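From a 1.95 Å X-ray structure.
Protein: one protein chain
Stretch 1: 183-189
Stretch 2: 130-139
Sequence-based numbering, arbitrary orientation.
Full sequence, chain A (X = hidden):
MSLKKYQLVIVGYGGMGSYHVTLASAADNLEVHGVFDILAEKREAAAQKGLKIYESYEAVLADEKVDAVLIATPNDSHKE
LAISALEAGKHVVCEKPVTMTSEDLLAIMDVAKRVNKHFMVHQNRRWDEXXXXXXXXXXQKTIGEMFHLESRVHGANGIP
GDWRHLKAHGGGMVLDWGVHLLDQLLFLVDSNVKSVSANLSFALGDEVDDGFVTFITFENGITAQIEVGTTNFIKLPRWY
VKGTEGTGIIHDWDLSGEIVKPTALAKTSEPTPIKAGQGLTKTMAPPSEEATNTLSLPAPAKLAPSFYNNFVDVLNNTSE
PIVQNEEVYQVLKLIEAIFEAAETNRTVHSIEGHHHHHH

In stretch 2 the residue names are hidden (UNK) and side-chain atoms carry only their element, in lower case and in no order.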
# COMPACT_ATOMS: atom_id res chain seq x y z
N ASP A 183 7.46 4.10 16.01
CA ASP A 183 8.23 3.65 17.18
C ASP A 183 8.15 2.13 17.36
O ASP A 183 9.18 1.47 17.56
CB ASP A 183 7.79 4.38 18.45
CG ASP A 183 8.51 3.87 19.67
OD1 ASP A 183 9.73 4.12 19.80
OD2 ASP A 183 7.85 3.18 20.46
N GLN A 184 6.93 1.58 17.25
CA GLN A 184 6.72 0.12 17.15
C GLN A 184 7.64 -0.50 16.10
O GLN A 184 8.37 -1.45 16.38
CB GLN A 184 5.28 -0.19 16.78
CG GLN A 184 4.32 -0.17 17.98
CD GLN A 184 2.86 -0.39 17.60
OE1 GLN A 184 2.50 -0.45 16.42
NE2 GLN A 184 2.01 -0.52 18.60
N LEU A 185 7.63 0.07 14.91
CA LEU A 185 8.39 -0.50 13.78
C LEU A 185 9.89 -0.49 14.01
O LEU A 185 10.60 -1.47 13.71
CB LEU A 185 8.07 0.29 12.50
CG LEU A 185 8.82 -0.09 11.22
CD1 LEU A 185 8.41 -1.46 10.70
CD2 LEU A 185 8.59 0.99 10.18
N LEU A 186 10.39 0.64 14.51
CA LEU A 186 11.83 0.81 14.72
C LEU A 186 12.32 0.04 15.96
O LEU A 186 13.48 -0.41 16.04
CB LEU A 186 12.17 2.30 14.80
CG LEU A 186 12.84 2.92 13.56
CD1 LEU A 186 12.15 2.54 12.26
CD2 LEU A 186 12.97 4.44 13.68
N PHE A 187 11.43 -0.11 16.93
CA PHE A 187 11.66 -1.01 18.07
C PHE A 187 11.75 -2.48 17.61
O PHE A 187 12.61 -3.22 18.10
CB PHE A 187 10.54 -0.81 19.12
CG PHE A 187 10.65 -1.70 20.33
CD1 PHE A 187 11.86 -1.82 21.03
CD2 PHE A 187 9.53 -2.40 20.79
CE1 PHE A 187 11.95 -2.64 22.16
CE2 PHE A 187 9.61 -3.23 21.92
CZ PHE A 187 10.83 -3.34 22.61
N LEU A 188 10.90 -2.89 16.67
CA LEU A 188 10.90 -4.27 16.17
C LEU A 188 12.11 -4.61 15.29
O LEU A 188 12.77 -5.63 15.51
CB LEU A 188 9.61 -4.57 15.40
CG LEU A 188 9.36 -6.03 15.02
CD1 LEU A 188 9.32 -6.94 16.26
CD2 LEU A 188 8.08 -6.16 14.22
N VAL A 189 12.38 -3.76 14.31
CA VAL A 189 13.37 -4.05 13.28
C VAL A 189 14.74 -3.59 13.76
O VAL A 189 14.89 -2.45 14.18
CB VAL A 189 12.98 -3.37 11.94
CG1 VAL A 189 13.99 -3.70 10.83
CG2 VAL A 189 11.57 -3.80 11.51
N UNK A 130 -1.78 -6.41 20.17
CA UNK A 130 -1.67 -6.65 18.73
C UNK A 130 -0.22 -6.55 18.23
O UNK A 130 0.23 -7.38 17.45
o UNK A 130 -1.84 -3.53 17.25
c UNK A 130 -2.54 -5.67 17.95
o UNK A 130 -2.26 -3.78 19.38
c UNK A 130 -2.18 -4.23 18.21
N UNK A 131 0.51 -5.54 18.71
CA UNK A 131 1.91 -5.37 18.33
C UNK A 131 2.78 -6.49 18.88
O UNK A 131 3.70 -6.96 18.21
c UNK A 131 5.99 -3.84 17.41
c UNK A 131 4.68 -3.76 19.88
c UNK A 131 4.58 -3.90 17.49
c UNK A 131 2.43 -3.98 18.79
c UNK A 131 6.74 -3.73 18.57
c UNK A 131 6.11 -3.69 19.81
c UNK A 131 3.93 -3.87 18.72
N UNK A 132 2.50 -6.93 20.11
CA UNK A 132 3.27 -8.00 20.72
C UNK A 132 3.05 -9.37 20.06
O UNK A 132 3.97 -10.21 20.03
c UNK A 132 3.62 -6.83 23.01
c UNK A 132 3.05 -8.05 22.24
c UNK A 132 3.30 -6.92 24.50
c UNK A 132 5.13 -6.66 22.81
N UNK A 133 1.86 -9.57 19.50
CA UNK A 133 1.60 -10.72 18.58
C UNK A 133 2.54 -10.68 17.37
O UNK A 133 3.17 -11.68 17.05
c UNK A 133 -0.10 -11.84 17.05
c UNK A 133 -2.23 -10.96 19.11
c UNK A 133 -0.76 -11.15 19.35
c UNK A 133 0.12 -10.80 18.15
N UNK A 134 2.66 -9.51 16.72
CA UNK A 134 3.59 -9.35 15.59
C UNK A 134 5.05 -9.58 16.01
O UNK A 134 5.85 -10.20 15.27
c UNK A 134 4.32 -7.80 13.69
c UNK A 134 1.43 -8.69 13.44
c UNK A 134 1.96 -7.71 14.49
c UNK A 134 3.42 -7.95 14.91
N UNK A 135 5.40 -9.07 17.19
CA UNK A 135 6.73 -9.26 17.76
C UNK A 135 6.99 -10.73 18.01
O UNK A 135 8.07 -11.23 17.72
c UNK A 135 8.26 -8.44 19.65
c UNK A 135 8.36 -7.36 20.71
c UNK A 135 6.86 -8.45 19.06
n UNK A 135 10.43 -8.01 21.88
c UNK A 135 9.81 -7.00 20.99
N UNK A 136 6.00 -11.44 18.55
CA UNK A 136 6.12 -12.91 18.69
C UNK A 136 6.36 -13.60 17.34
O UNK A 136 7.32 -14.39 17.21
c UNK A 136 4.88 -13.49 19.40
o UNK A 136 6.51 -14.71 21.35
o UNK A 136 5.98 -16.77 20.82
c UNK A 136 4.90 -15.03 19.59
c UNK A 136 5.87 -15.53 20.66
N UNK A 137 5.54 -13.26 16.34
CA UNK A 137 5.70 -13.83 14.99
C UNK A 137 7.07 -13.52 14.41
O UNK A 137 7.70 -14.40 13.83
c UNK A 137 2.25 -13.61 11.87
c UNK A 137 3.19 -13.75 14.46
c UNK A 137 4.59 -13.34 14.05
s UNK A 137 1.89 -12.97 13.50
N UNK A 138 7.52 -12.28 14.59
CA UNK A 138 8.79 -11.80 14.05
C UNK A 138 9.97 -12.57 14.66
O UNK A 138 10.86 -13.03 13.94
c UNK A 138 12.21 -8.31 12.38
c UNK A 138 11.00 -8.45 11.72
c UNK A 138 9.93 -9.09 12.36
c UNK A 138 11.29 -9.43 14.29
c UNK A 138 10.07 -9.60 13.64
c UNK A 138 8.91 -10.28 14.33
c UNK A 138 12.36 -8.80 13.67
N UNK A 139 9.95 -12.73 15.98
CA UNK A 139 11.06 -13.35 16.71
C UNK A 139 11.08 -14.87 16.59
O UNK A 139 12.14 -15.49 16.46
o UNK A 139 10.37 -11.82 20.60
c UNK A 139 11.04 -11.07 19.86
c UNK A 139 11.32 -11.50 18.44
o UNK A 139 11.50 -9.97 20.24
c UNK A 139 11.00 -12.96 18.19
O HOH W 1 -0.79 -1.07 18.41

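Position 130 carries two side-chain carbons, the second bearing two oxygens: a short carboxylate, Asp 130. It does not touch stretch 1 directly, but water 1 donates to its OD2 (2.9 Å) and accepts from Gln 184 NE2 (2.9 Å), a bridge that suits a buried acid.

Position 131 has one carbon leading to a six-carbon ring with no heteroatom, and this ring meets Gln 184, Phe 187 and Leu 188; it is Phe 131. Gln 184 lies over one face of the ring, its CG 3.8 Å from the ring centroid in a CH-pi contact, while its NE2 comes within 3.5 Å of Phe 131 CB. The ring edge meets Phe 187 (CD2 to Phe 131 CE2, 3.8 Å) and Leu 188 (CB to Phe 131 CE1, 4.2 Å). A flat, apolar ring can thus serve three neighbours at once.

Position 132 shows four carbons forked at the second, Leu 132; its CA-to-CB bond points away, and it makes no contact with stretch 1, but its apolar side chain suits a buried site. Position 133 has four carbons forked at the first, one arm two carbons long. This is Ile 133, out of reach of stretch 1 but buried, as suits an all-carbon side chain.

The same pattern recurs at position 134, where a carbon approaches Leu 188. The residue is Ile 134, and its CG2 lies 4.1 Å from Leu 188 CD2, so the beta-branch supplies a methyl close to the backbone while the end of the side chain leads away.

Position 135 has four carbons in a row ending in nitrogen, and the carbons pack against Phe 187 and Leu 188: Lys 135. Its CE lies 3.9 Å from Phe 187 CE2 and its CG 3.9 Å from Leu 188 CD1. The chain is long enough for this packing while NZ reaches position 139.

Position 136, with three carbons and two oxygens on the third, is Glu 136, directed away and partly exposed, where a carboxylate can meet solvent. Position 137 is an unbranched chain of two carbons, sulfur and carbon: Met 137, beyond reach of stretch 1, its apolar chain suited to a buried site.

Position 138 again has one carbon and a six-carbon ring, which meets Leu 188: Phe 138. Leu 188 CG sits over its face, 4.0 Å from the centroid, in a second CH-pi contact, for which a flat ring is well suited.

Position 139 has three carbons, the third with two oxygens: Glu 139. Its OE2 accepts a hydrogen bond from Lys 135 NZ at 2.8 Å, part of a salt bridge within the helix.

The helices run nearly parallel, crossing at -23°, and no direct hydrogen bond joins them. Leu 188 is the knob, seated among Phe 131, Ile 134, Lys 135 and Phe 138; Gln 184 and Phe 187 extend the packing around Phe 131, and water 1 adds a polar link.

Stretch 2, residues 130-139: DFLIIKEMFE
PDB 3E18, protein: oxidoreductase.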